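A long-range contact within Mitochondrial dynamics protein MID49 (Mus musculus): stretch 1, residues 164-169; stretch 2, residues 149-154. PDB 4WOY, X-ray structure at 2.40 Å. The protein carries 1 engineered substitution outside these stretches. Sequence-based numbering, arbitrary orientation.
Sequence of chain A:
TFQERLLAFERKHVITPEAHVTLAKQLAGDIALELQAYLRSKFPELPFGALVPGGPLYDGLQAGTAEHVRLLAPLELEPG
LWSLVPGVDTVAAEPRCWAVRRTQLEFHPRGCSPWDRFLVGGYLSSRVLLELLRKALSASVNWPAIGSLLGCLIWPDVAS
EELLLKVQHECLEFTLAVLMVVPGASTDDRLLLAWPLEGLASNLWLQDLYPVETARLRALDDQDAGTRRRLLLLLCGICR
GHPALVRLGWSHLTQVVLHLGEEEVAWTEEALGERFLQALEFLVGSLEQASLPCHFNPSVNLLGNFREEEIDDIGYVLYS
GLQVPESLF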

# COMPACT_ATOMS: atom_id res chain seq x y z
N LEU A 164 5.27 -2.86 14.61
CA LEU A 164 5.18 -4.31 14.53
C LEU A 164 4.35 -4.83 15.69
O LEU A 164 4.53 -4.44 16.84
CB LEU A 164 6.57 -4.97 14.51
CG LEU A 164 7.45 -4.81 13.25
CD1 LEU A 164 8.75 -5.61 13.37
CD2 LEU A 164 6.73 -5.19 11.96
N LEU A 165 3.41 -5.71 15.36
CA LEU A 165 2.51 -6.23 16.35
C LEU A 165 2.65 -7.74 16.63
O LEU A 165 2.38 -8.59 15.77
CB LEU A 165 1.08 -5.91 15.92
CG LEU A 165 0.20 -6.40 17.05
CD1 LEU A 165 0.60 -5.62 18.25
CD2 LEU A 165 -1.27 -6.23 16.83
N LYS A 166 3.08 -8.03 17.86
CA LYS A 166 3.26 -9.36 18.44
C LYS A 166 2.35 -9.53 19.66
O LYS A 166 2.42 -8.77 20.61
CB LYS A 166 4.74 -9.58 18.82
CG LYS A 166 5.18 -11.02 19.03
CD LYS A 166 5.22 -11.88 17.78
CE LYS A 166 5.76 -13.26 18.17
NZ LYS A 166 5.60 -14.34 17.15
N VAL A 167 1.50 -10.54 19.65
CA VAL A 167 1.56 -11.49 18.58
C VAL A 167 0.26 -11.22 17.81
O VAL A 167 0.36 -10.79 16.67
CB VAL A 167 1.73 -12.97 19.11
CG1 VAL A 167 2.21 -13.92 18.01
CG2 VAL A 167 2.69 -13.04 20.29
N GLN A 168 -0.96 -11.40 18.36
CA GLN A 168 -1.30 -11.80 19.72
C GLN A 168 -1.24 -13.30 19.70
O GLN A 168 -1.67 -13.91 18.72
CB GLN A 168 -2.69 -11.33 20.10
CG GLN A 168 -3.17 -11.77 21.46
CD GLN A 168 -4.58 -11.32 21.72
OE1 GLN A 168 -5.16 -10.59 20.92
NE2 GLN A 168 -5.14 -11.74 22.85
N HIS A 169 -0.67 -13.88 20.77
CA HIS A 169 -0.23 -15.29 20.79
C HIS A 169 -1.03 -16.16 19.86
O HIS A 169 -0.50 -16.97 19.12
CB HIS A 169 -0.29 -15.88 22.18
CG HIS A 169 0.31 -17.25 22.26
ND1 HIS A 169 -0.36 -18.39 21.84
CD2 HIS A 169 1.52 -17.67 22.70
CE1 HIS A 169 0.42 -19.44 22.02
NE2 HIS A 169 1.56 -19.03 22.54
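Stretch 2 149-154: LLGCLI

The backbone hydrogen bond from L153 N to K166 O is only 2.2 Å long. This is very short for an N-H...O bond, although its angle at the hydrogen, 158°, is ordinary. Just after this bond, where stretch 1 leaves its strand, the K166-V167 and V167-Q168 peptides are both cis.

Stretch 2 runs antiparallel to stretch 1. It enters as the end of a helix, passes through G151 and C152, and becomes a strand at L153 and I154 that continues later in the chain. Stretch 1 is a strand from L164 to K166, then a loop. The two strands pair edge to edge. L165 lies opposite I154 as a non-hydrogen-bonded pair, with CA atoms of the two residues 4.7 Å apart. K166 lies opposite L153 as a hydrogen-bonded pair, with CA to CA 4.8 Å. Beyond the strands, the nearest CA of stretch 2 to that of Q168 is the CA of C152, at 5.1 Å.

The K166-L153 pair is closed by a second bond, from K166 N to L153 O, at 2.8 Å and 157°. The two bonds make the small ring typical of an antiparallel pair. The ring is tight: L153 O and K166 O are 2.9 Å apart, and since both are acceptors they do not bond to each other. At the next pair, I154 CA approaches L164 O at 3.4 Å in a CA-H...O contact. A second such contact joins L165 CA to L153 O at 3.6 Å.

Side chains alternate between the two faces of the sheet. L165 and I154 share one face, and both are buried. The end of the L165 side chain comes nearer to stretch 2. L165 CD1 lies 3.3 Å from I154 CG1 and 3.5 Å from C152 SG, so this methyl sits against both apolar neighbours. It is also close to the backbone, with L165 CD1 to L153 O at 3.1 Å. C152 points its CB toward stretch 1, with chi1 in the p rotamer.

K166 and L153 share the other face. Their CB atoms, K166 CB and L153 CB, are 4.2 Å apart, but the ends of both side chains lead away. K166 NZ is hydrogen-bonded elsewhere in the structure. The chi1 of L153, -139°, falls between rotamer wells.

At the loop end, Q168 lies beside the turn after the helix. Its extended side chain, t at chi1 and chi2, brings Q168 CG to 3.2 Å from G151 O. This is packing; Q168 makes no hydrogen bond to stretch 2. G151 is the first residue to leave helical phi/psi and forms a Schellman motif, with two bonds back into the last turn. Its positive phi, 58°, by itself favours glycine. V167 points away and adds little. H169 and L149 do not take part. The two stretches bury 332 Å² in all, both sides summed.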

# COMPACT_ATOMS: atom_id res chain seq x y z
N LEU A 149 -2.51 -3.24 27.90
CA LEU A 149 -3.96 -3.03 27.87
C LEU A 149 -4.67 -3.94 26.87
O LEU A 149 -5.77 -4.43 27.14
CB LEU A 149 -4.26 -1.56 27.52
CG LEU A 149 -5.71 -1.13 27.28
CD1 LEU A 149 -6.42 -0.94 28.61
CD2 LEU A 149 -5.82 0.13 26.39
N LEU A 150 -4.03 -4.20 25.74
CA LEU A 150 -4.65 -4.95 24.66
C LEU A 150 -4.18 -6.40 24.58
O LEU A 150 -4.53 -7.12 23.63
CB LEU A 150 -4.38 -4.26 23.32
CG LEU A 150 -4.89 -2.82 23.17
CD1 LEU A 150 -4.41 -2.24 21.86
CD2 LEU A 150 -6.41 -2.75 23.26
N GLY A 151 -3.40 -6.84 25.56
CA GLY A 151 -2.87 -8.19 25.55
C GLY A 151 -2.04 -8.54 24.32
O GLY A 151 -2.30 -9.56 23.67
N CYS A 152 -1.07 -7.68 23.97
CA CYS A 152 -0.12 -7.96 22.90
C CYS A 152 1.14 -7.11 23.10
O CYS A 152 1.20 -6.31 24.02
CB CYS A 152 -0.72 -7.67 21.53
SG CYS A 152 -1.20 -5.94 21.29
N LEU A 153 2.14 -7.29 22.24
CA LEU A 153 3.33 -6.42 22.23
C LEU A 153 3.32 -5.57 20.97
O LEU A 153 3.16 -6.10 19.87
CB LEU A 153 4.63 -7.22 22.26
CG LEU A 153 5.75 -6.69 23.16
CD1 LEU A 153 5.54 -7.19 24.60
CD2 LEU A 153 7.16 -7.00 22.61
N ILE A 154 3.52 -4.26 21.11
CA ILE A 154 3.62 -3.37 19.97
C ILE A 154 4.92 -2.58 20.05
O ILE A 154 5.21 -1.99 21.10
CB ILE A 154 2.44 -2.36 19.90
CG1 ILE A 154 1.13 -3.05 20.31
CG2 ILE A 154 2.39 -1.71 18.53
CD1 ILE A 154 0.05 -2.13 20.80